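Local coordinates for uncharacterized protein (PDB 4JPQ), which is of unknown function but probably binds carbohydrate through a fold of the carbohydrate-binding family 9 type, at residues D188-Q191 and T192-L196; G202-R205 and P206-H209. All coordinates share one frame; numbering follows the deposited sequence.

Contact 1 of 2, residues D188-Q191 and T192-L196; sequences DKLQ and TPHFL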
loop_
_atom_site.group_PDB
_atom_site.type_symbol
_atom_site.label_atom_id
_atom_site.label_comp_id
_atom_site.label_asym_id
_atom_site.label_seq_id
_atom_site.Cartn_x
_atom_site.Cartn_y
_atom_site.Cartn_z
ATOM N N ASP A 188 10.753 -1.062 -10.315
ATOM C CA ASP A 188 12.060 -0.572 -10.770
ATOM C C ASP A 188 12.738 -1.458 -11.812
ATOM O O ASP A 188 13.298 -0.923 -12.757
ATOM C CB ASP A 188 13.028 -0.278 -9.590
ATOM C CG ASP A 188 12.586 0.922 -8.708
ATOM O OD1 ASP A 188 11.412 1.347 -8.751
ATOM O OD2 ASP A 188 13.435 1.430 -7.943
ATOM N N LYS A 189 12.660 -2.782 -11.655
ATOM C CA LYS A 189 13.305 -3.737 -12.593
ATOM C C LYS A 189 12.374 -4.379 -13.646
ATOM O O LYS A 189 12.743 -5.360 -14.315
ATOM C CB LYS A 189 14.129 -4.784 -11.821
ATOM C CG LYS A 189 15.451 -4.233 -11.269
ATOM C CD LYS A 189 16.448 -5.329 -10.906
ATOM C CE LYS A 189 17.865 -4.792 -10.759
ATOM N NZ LYS A 189 18.852 -5.910 -10.702
ATOM N N LEU A 190 11.179 -3.809 -13.814
ATOM C CA LEU A 190 10.239 -4.245 -14.862
ATOM C C LEU A 190 10.726 -3.714 -16.203
ATOM O O LEU A 190 11.547 -2.817 -16.245
ATOM C CB LEU A 190 8.812 -3.716 -14.604
ATOM C CG LEU A 190 8.049 -4.256 -13.398
ATOM C CD1 LEU A 190 6.715 -3.553 -13.280
ATOM C CD2 LEU A 190 7.818 -5.758 -13.491
ATOM N N GLN A 191 10.184 -4.260 -17.288
ATOM C CA GLN A 191 10.510 -3.844 -18.667
ATOM C C GLN A 191 10.330 -2.336 -18.865
ATOM O O GLN A 191 11.157 -1.703 -19.522
ATOM C CB GLN A 191 9.618 -4.588 -19.675
ATOM C CG GLN A 191 9.947 -4.350 -21.149
ATOM C CD GLN A 191 8.977 -5.017 -22.115
ATOM O OE1 GLN A 191 9.399 -5.685 -23.054
ATOM N NE2 GLN A 191 7.683 -4.850 -21.885
ATOM N N THR A 192 9.228 -1.798 -18.331
ATOM C CA THR A 192 8.903 -0.373 -18.385
ATOM C C THR A 192 8.701 0.106 -16.939
ATOM O O THR A 192 7.583 0.022 -16.402
ATOM C CB THR A 192 7.641 -0.099 -19.235
ATOM O OG1 THR A 192 7.701 -0.853 -20.443
ATOM C CG2 THR A 192 7.535 1.392 -19.576
ATOM N N PRO A 193 9.784 0.575 -16.282
ATOM C CA PRO A 193 9.604 1.069 -14.914
ATOM C C PRO A 193 8.709 2.298 -14.925
ATOM O O PRO A 193 8.651 3.022 -15.924
ATOM C CB PRO A 193 11.028 1.394 -14.442
ATOM C CG PRO A 193 11.925 0.664 -15.365
ATOM C CD PRO A 193 11.207 0.568 -16.674
ATOM N N HIS A 194 8.016 2.508 -13.819
ATOM C CA HIS A 194 7.051 3.592 -13.702
ATOM C C HIS A 194 6.832 3.960 -12.261
ATOM O O HIS A 194 7.190 3.199 -11.355
ATOM C CB HIS A 194 5.746 3.147 -14.316
ATOM C CG HIS A 194 5.230 1.879 -13.735
ATOM N ND1 HIS A 194 5.632 0.641 -14.177
ATOM C CD2 HIS A 194 4.375 1.658 -12.715
ATOM C CE1 HIS A 194 5.027 -0.289 -13.465
ATOM N NE2 HIS A 194 4.264 0.303 -12.571
ATOM N N PHE A 195 6.255 5.138 -12.060
ATOM C CA PHE A 195 6.028 5.687 -10.716
ATOM C C PHE A 195 4.715 6.463 -10.663
ATOM O O PHE A 195 4.603 7.534 -11.273
ATOM C CB PHE A 195 7.208 6.579 -10.340
ATOM C CG PHE A 195 8.501 5.847 -10.288
ATOM C CD1 PHE A 195 8.781 4.996 -9.214
ATOM C CD2 PHE A 195 9.414 5.939 -11.328
ATOM C CE1 PHE A 195 9.978 4.281 -9.152
ATOM C CE2 PHE A 195 10.608 5.219 -11.284
ATOM C CZ PHE A 195 10.895 4.390 -10.190
ATOM N N LEU A 196 3.741 5.893 -9.953
ATOM C CA LEU A 196 2.382 6.426 -9.815
ATOM C C LEU A 196 2.012 6.648 -8.359
ATOM O O LEU A 196 2.433 5.885 -7.488
ATOM C CB LEU A 196 1.383 5.463 -10.452
ATOM C CG LEU A 196 1.036 5.667 -11.929
ATOM C CD1 LEU A 196 2.231 5.945 -12.823
ATOM C CD2 LEU A 196 0.242 4.473 -12.442
HETATM O O HOH W 1 9.574 1.636 -10.796
HETATM O O HOH W 2 6.336 -3.247 -20.250
#
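The side chains of D188 and F195 cross at about a right angle, carboxylate and ring planes 75° apart. OD1 makes the touch, 3.3 Å from CE1 of F195, and the same oxygen accepts from a water that also donates to the backbone O of H194, so the water ties the start of the turn to its returning limb. P193 packs its ring on backbone carbonyl oxygens: CG is 3.3 Å from O of D188, and CD is 3.4 Å from O of L190. With a glycine here the ring methylenes beside these carbonyls would be gone, and the backbone would probably turn more freely. L190 approaches the imidazole of H194 at its edge, CD1 lying 3.7 Å from CE1. A chi1 of 55°, with CG between backbone N and carbonyl carbon, points ND1 of H194 back to O of T192; the bond spans 3.0 Å, nearly straight at 177° and in plane with both ring and carbonyl. NE2 is hydrogen-bonded to NZ of K185, which fixes the ring at its other nitrogen. The turn links strand 178-186 to its antiparallel partner 195-197, while L190 packs on strands 61-70, 72-75 and 146-150.

Contact 2 of 2, residues G202-R205 and P206-H209; sequences GLER and PMFH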
loop_
_atom_site.group_PDB
_atom_site.type_symbol
_atom_site.label_atom_id
_atom_site.label_comp_id
_atom_site.label_asym_id
_atom_site.label_seq_id
_atom_site.Cartn_x
_atom_site.Cartn_y
_atom_site.Cartn_z
ATOM N N GLY A 202 5.426 16.953 -5.604
ATOM C CA GLY A 202 6.103 18.022 -6.344
ATOM C C GLY A 202 7.615 18.071 -6.195
ATOM O O GLY A 202 8.197 19.143 -6.270
ATOM N N LEU A 203 8.251 16.920 -5.992
ATOM C CA LEU A 203 9.704 16.834 -5.877
ATOM C C LEU A 203 10.203 16.700 -7.300
ATOM O O LEU A 203 9.504 16.122 -8.148
ATOM C CB LEU A 203 10.123 15.655 -4.998
ATOM C CG LEU A 203 9.612 15.731 -3.546
ATOM C CD1 LEU A 203 9.843 14.421 -2.808
ATOM C CD2 LEU A 203 10.227 16.900 -2.784
ATOM N N GLU A 204 11.423 17.175 -7.554
ATOM C CA GLU A 204 12.026 17.179 -8.903
ATOM C C GLU A 204 12.174 15.805 -9.598
ATOM O O GLU A 204 12.301 15.750 -10.806
ATOM C CB GLU A 204 13.386 17.916 -8.923
ATOM C CG GLU A 204 14.486 17.323 -8.050
ATOM C CD GLU A 204 15.873 17.781 -8.465
ATOM O OE1 GLU A 204 15.987 18.700 -9.310
ATOM O OE2 GLU A 204 16.849 17.195 -7.952
ATOM N N ARG A 205 12.184 14.701 -8.833
ATOM C CA ARG A 205 12.342 13.327 -9.403
ATOM C C ARG A 205 11.649 12.248 -8.508
ATOM O O ARG A 205 11.162 12.594 -7.433
ATOM C CB ARG A 205 13.821 13.044 -9.706
ATOM C CG ARG A 205 14.707 13.154 -8.500
ATOM C CD ARG A 205 16.194 13.179 -8.831
ATOM N NE ARG A 205 16.882 13.471 -7.583
ATOM C CZ ARG A 205 17.081 12.602 -6.587
ATOM N NH1 ARG A 205 16.695 11.324 -6.675
ATOM N NH2 ARG A 205 17.678 13.024 -5.476
ATOM N N PRO A 206 11.528 10.975 -8.973
ATOM C CA PRO A 206 10.767 9.955 -8.213
ATOM C C PRO A 206 11.249 9.651 -6.813
ATOM O O PRO A 206 12.281 9.008 -6.622
ATOM C CB PRO A 206 10.836 8.715 -9.108
ATOM C CG PRO A 206 10.957 9.298 -10.461
ATOM C CD PRO A 206 11.915 10.430 -10.283
HETATM N N MSE A 207 10.500 10.172 -5.848
HETATM C CA MSE A 207 10.780 10.025 -4.427
HETATM C C MSE A 207 9.454 9.830 -3.727
HETATM O O MSE A 207 8.572 10.665 -3.855
HETATM C CB MSE A 207 11.473 11.319 -4.038
HETATM C CG MSE A 207 12.875 11.413 -4.636
HETATM SE SE MSE A 207 13.930 12.707 -3.650
HETATM C CE MSE A 207 13.956 14.177 -4.961
ATOM N N PHE A 208 9.299 8.718 -3.013
ATOM C CA PHE A 208 8.051 8.399 -2.312
ATOM C C PHE A 208 8.069 8.641 -0.806
ATOM O O PHE A 208 6.995 8.744 -0.217
ATOM C CB PHE A 208 7.642 6.922 -2.539
ATOM C CG PHE A 208 7.193 6.565 -3.950
ATOM C CD1 PHE A 208 6.554 7.475 -4.815
ATOM C CD2 PHE A 208 7.306 5.242 -4.365
ATOM C CE1 PHE A 208 6.130 7.082 -6.077
ATOM C CE2 PHE A 208 6.869 4.846 -5.620
ATOM C CZ PHE A 208 6.280 5.768 -6.477
ATOM N N HIS A 209 9.246 8.724 -0.180
ATOM C CA HIS A 209 9.361 8.932 1.283
ATOM C C HIS A 209 9.223 10.424 1.675
ATOM O O HIS A 209 10.106 10.998 2.320
ATOM C CB HIS A 209 10.676 8.315 1.778
ATOM C CG HIS A 209 10.741 6.830 1.612
ATOM N ND1 HIS A 209 10.526 5.952 2.652
ATOM C CD2 HIS A 209 10.976 6.067 0.518
ATOM C CE1 HIS A 209 10.639 4.711 2.208
ATOM N NE2 HIS A 209 10.910 4.753 0.916
#
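M207, a selenomethionine, folds back over the residues before it and packs between L203 and R205. The closer part of the contact is apolar. L203 reaches in with CD1, which lies 3.7 Å from CB of M207, the two side chains crossing at about a right angle; CB of L203 is also near the terminal methyl, 4.1 Å from CE. On the other flank the methyl meets R205 at two places. CE sits 3.8 Å from the aliphatic CG of R205, and it also rests over one face of the guanidinium, near the centre and 3.8 Å above its plane. The bend of M207 at chi3 (-106°) turns the methyl back to this place, whereas R205 runs extended from CG to NE, presenting its length to it. P206, between R205 and M207 in sequence, touches W42, while the backbone O of L203 accepts a hydrogen bond from NE1 of the same tryptophan.

The outer side is looser. SE of M207 is 4.2 Å from NH2 of R205, and E204 offers R205 a long salt bridge, with OE2 3.7 Å from NE. E204 was modelled in two conformers, which makes even this pairing doubtful. E204 and R205 are exposed, and L203, E204, R205 and M207 also touch a crystal neighbour, which may bias their rotamers. Within the loop, then, a hydrophobic seam joins L203 to the stem of M207 and continues onto the flat face of a charged group, a contact that does not use its N-H groups; the long salt bridge is consistent with a weak ionic contribution.

In the fold
Contacts 1 and 2 follow one another along the chain; five residues, beginning with the last of strand 195-197, separate them, and their centres are about 15 Å apart. They meet directly through rings: F195 CD1 lies 3.8 Å from F208 CZ, and F195 CD2 is equally far from P206 CG. Bound 3-cyclohexyl-1-propylsulfonic acid, probably from the crystallisation liquor, lies about 4 Å from the side chains of F195 and P206, and an O1 of this compound accepts a hydrogen bond from the backbone N of F208. Y45 stacks edge-to-face on F195, and W42 touches P206. A ligand lodged beside such aromatic residues is consistent with a carbohydrate-binding pocket, since such molecules often mark pockets.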